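Local coordinates for protein diphosphomevalonate decarboxylase, putative (Trypanosoma brucei, PDB 2HKE) that probably catalyses the ATP-dependent decarboxylation of (R)-5-diphosphomevalonate to isopentenyl diphosphate, a precursor of isoprenoids and sterols, at residues A[33-38]-A[158-163]. The protein carries 1 engineered substitution. Numbering follows the deposited sequence.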
# COMPACT_ATOMS: atom_id res chain seq x y z
N THR A 33 1.95 -14.83 -8.03
CA THR A 33 1.12 -16.04 -8.18
C THR A 33 -0.35 -15.76 -8.43
O THR A 33 -1.08 -16.62 -8.93
CB THR A 33 1.22 -16.93 -6.93
OG1 THR A 33 0.97 -16.15 -5.74
CG2 THR A 33 2.58 -17.50 -6.80
N ASN A 34 -0.84 -14.57 -8.05
CA ASN A 34 -2.26 -14.26 -8.19
C ASN A 34 -2.43 -12.75 -8.35
O ASN A 34 -1.49 -11.97 -8.05
CB ASN A 34 -3.03 -14.75 -6.96
CG ASN A 34 -2.41 -14.28 -5.65
OD1 ASN A 34 -1.56 -14.98 -5.10
ND2 ASN A 34 -2.79 -13.05 -5.18
N ASP A 35 -3.60 -12.36 -8.80
CA ASP A 35 -3.93 -10.95 -8.88
C ASP A 35 -4.02 -10.36 -7.47
O ASP A 35 -4.28 -11.05 -6.49
CB ASP A 35 -5.28 -10.75 -9.51
CG ASP A 35 -5.34 -11.07 -11.00
OD1 ASP A 35 -4.34 -11.35 -11.71
OD2 ASP A 35 -6.51 -11.03 -11.47
N SER A 36 -3.89 -9.04 -7.40
CA SER A 36 -4.17 -8.34 -6.16
C SER A 36 -5.00 -7.11 -6.47
O SER A 36 -5.14 -6.74 -7.63
CB SER A 36 -2.89 -8.01 -5.40
OG SER A 36 -1.90 -7.41 -6.20
N PHE A 37 -5.55 -6.47 -5.45
CA PHE A 37 -6.53 -5.44 -5.69
C PHE A 37 -6.38 -4.49 -4.52
O PHE A 37 -6.41 -4.94 -3.36
CB PHE A 37 -7.92 -6.12 -5.68
CG PHE A 37 -8.99 -5.44 -6.54
CD1 PHE A 37 -8.94 -4.10 -6.92
CD2 PHE A 37 -10.12 -6.17 -6.85
CE1 PHE A 37 -9.98 -3.55 -7.69
CE2 PHE A 37 -11.16 -5.65 -7.62
CZ PHE A 37 -11.09 -4.31 -8.02
N SER A 38 -6.21 -3.18 -4.80
CA SER A 38 -5.91 -2.24 -3.74
C SER A 38 -6.68 -0.95 -3.93
O SER A 38 -7.24 -0.68 -5.01
CB SER A 38 -4.42 -1.92 -3.71
OG SER A 38 -4.00 -1.43 -4.98
N TRP A 158 -3.77 -5.39 -9.81
CA TRP A 158 -2.54 -5.84 -10.39
C TRP A 158 -2.89 -7.16 -11.07
O TRP A 158 -3.19 -8.17 -10.37
CB TRP A 158 -1.48 -6.07 -9.28
CG TRP A 158 -0.16 -6.53 -9.77
CD1 TRP A 158 0.22 -6.71 -11.07
CD2 TRP A 158 0.95 -6.94 -8.97
NE1 TRP A 158 1.51 -7.19 -11.13
CE2 TRP A 158 1.99 -7.33 -9.85
CE3 TRP A 158 1.20 -6.98 -7.59
CZ2 TRP A 158 3.22 -7.79 -9.41
CZ3 TRP A 158 2.45 -7.46 -7.16
CH2 TRP A 158 3.44 -7.83 -8.09
N ASN A 159 -2.92 -7.14 -12.39
CA ASN A 159 -3.14 -8.31 -13.21
C ASN A 159 -1.88 -9.16 -13.25
O ASN A 159 -0.82 -8.70 -13.63
CB ASN A 159 -3.57 -7.89 -14.64
CG ASN A 159 -4.75 -6.99 -14.63
OD1 ASN A 159 -5.88 -7.44 -14.44
ND2 ASN A 159 -4.49 -5.70 -14.69
N LYS A 160 -1.98 -10.43 -12.84
CA LYS A 160 -0.80 -11.30 -12.78
C LYS A 160 -0.14 -11.59 -14.11
O LYS A 160 1.07 -11.75 -14.17
CB LYS A 160 -1.09 -12.63 -12.06
CG LYS A 160 -2.05 -13.52 -12.70
CD LYS A 160 -2.10 -14.81 -11.86
CE LYS A 160 -3.37 -15.53 -12.15
NZ LYS A 160 -3.43 -15.87 -13.58
N GLY A 161 -0.93 -11.58 -15.17
CA GLY A 161 -0.41 -11.90 -16.50
C GLY A 161 -0.10 -13.38 -16.63
O GLY A 161 -0.15 -14.18 -15.65
N GLU A 162 0.16 -13.77 -17.87
CA GLU A 162 0.59 -15.13 -18.14
C GLU A 162 1.90 -15.24 -18.93
O GLU A 162 2.43 -16.33 -19.08
CB GLU A 162 -0.55 -15.87 -18.85
CG GLU A 162 -1.05 -15.24 -20.12
CD GLU A 162 -2.13 -16.08 -20.83
OE1 GLU A 162 -2.73 -16.95 -20.16
OE2 GLU A 162 -2.38 -15.87 -22.04
N LYS A 163 2.45 -14.11 -19.37
CA LYS A 163 3.65 -14.11 -20.20
C LYS A 163 4.92 -14.12 -19.35
O LYS A 163 5.09 -13.27 -18.44
CB LYS A 163 3.64 -12.91 -21.14
CG LYS A 163 2.48 -12.96 -22.12
CD LYS A 163 2.47 -11.76 -23.08
CE LYS A 163 1.35 -11.95 -24.12
NZ LYS A 163 1.38 -10.88 -25.16
O HOH W 1 -5.99 -10.13 -14.29
O HOH W 2 -5.53 -13.59 -13.31
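Ser36 and Trp158 form an antiparallel hydrogen-bonded pair where strands 36-40 and 155-159 meet. Ser36 N reaches Trp158 O at 3.2 Å, in the carbonyl plane and on a lone pair; Trp158 N returns to Ser36 O at 2.9 Å from above that carbonyl's plane. Trp158 O also receives a CA-H...O contact from Asp35. One residue beyond the pair, the Asp35 carboxylate takes over from the backbone: Lys160 N donates to Asp35 OD1 at 2.8 Å, nearly straight (166°), though 31° out of the carboxylate plane. With CG anti to its carbonyl carbon (chi1 -70°), Asp35 swings its acid across to the 158-163 segment. Two waters add to the carboxylate's bonding: water 1 donates to Asp35 OD2 and to Asn159 OD1, water 2 to Asp35 OD1. The Asp35 and Lys160 side chains cross at about a right angle; NZ stays 5.0 Å from Asp35 OD1, so the opposite charges do not touch; water 2 links them, weakly on the lysine side. Lys160 CD lies 3.6 Å from Thr33 O. In the loop before the strand, the single hydroxyl proton of Thr33 OG1 has two acceptors within reach, Asn34 OD1 and Gly21 O, and Asn34 ND2 divides its hydrogens between Asp35 O and Lys18 O. Asn159 ND2 turns to Val170 O and Thr172 OG1 on the adjoining strand. Ser36 OG, bonded to Arg149 NH1, rests obliquely against the Trp158 indole, 3.4 Å from Trp158 CE3; Tyr19 meets that indole edge-to-face. This is a short antiparallel strand pairing extended at its end by an aspartate-to-backbone bond, within the mixed sheet of the N-terminal domain of a GHMP-kinase-like fold.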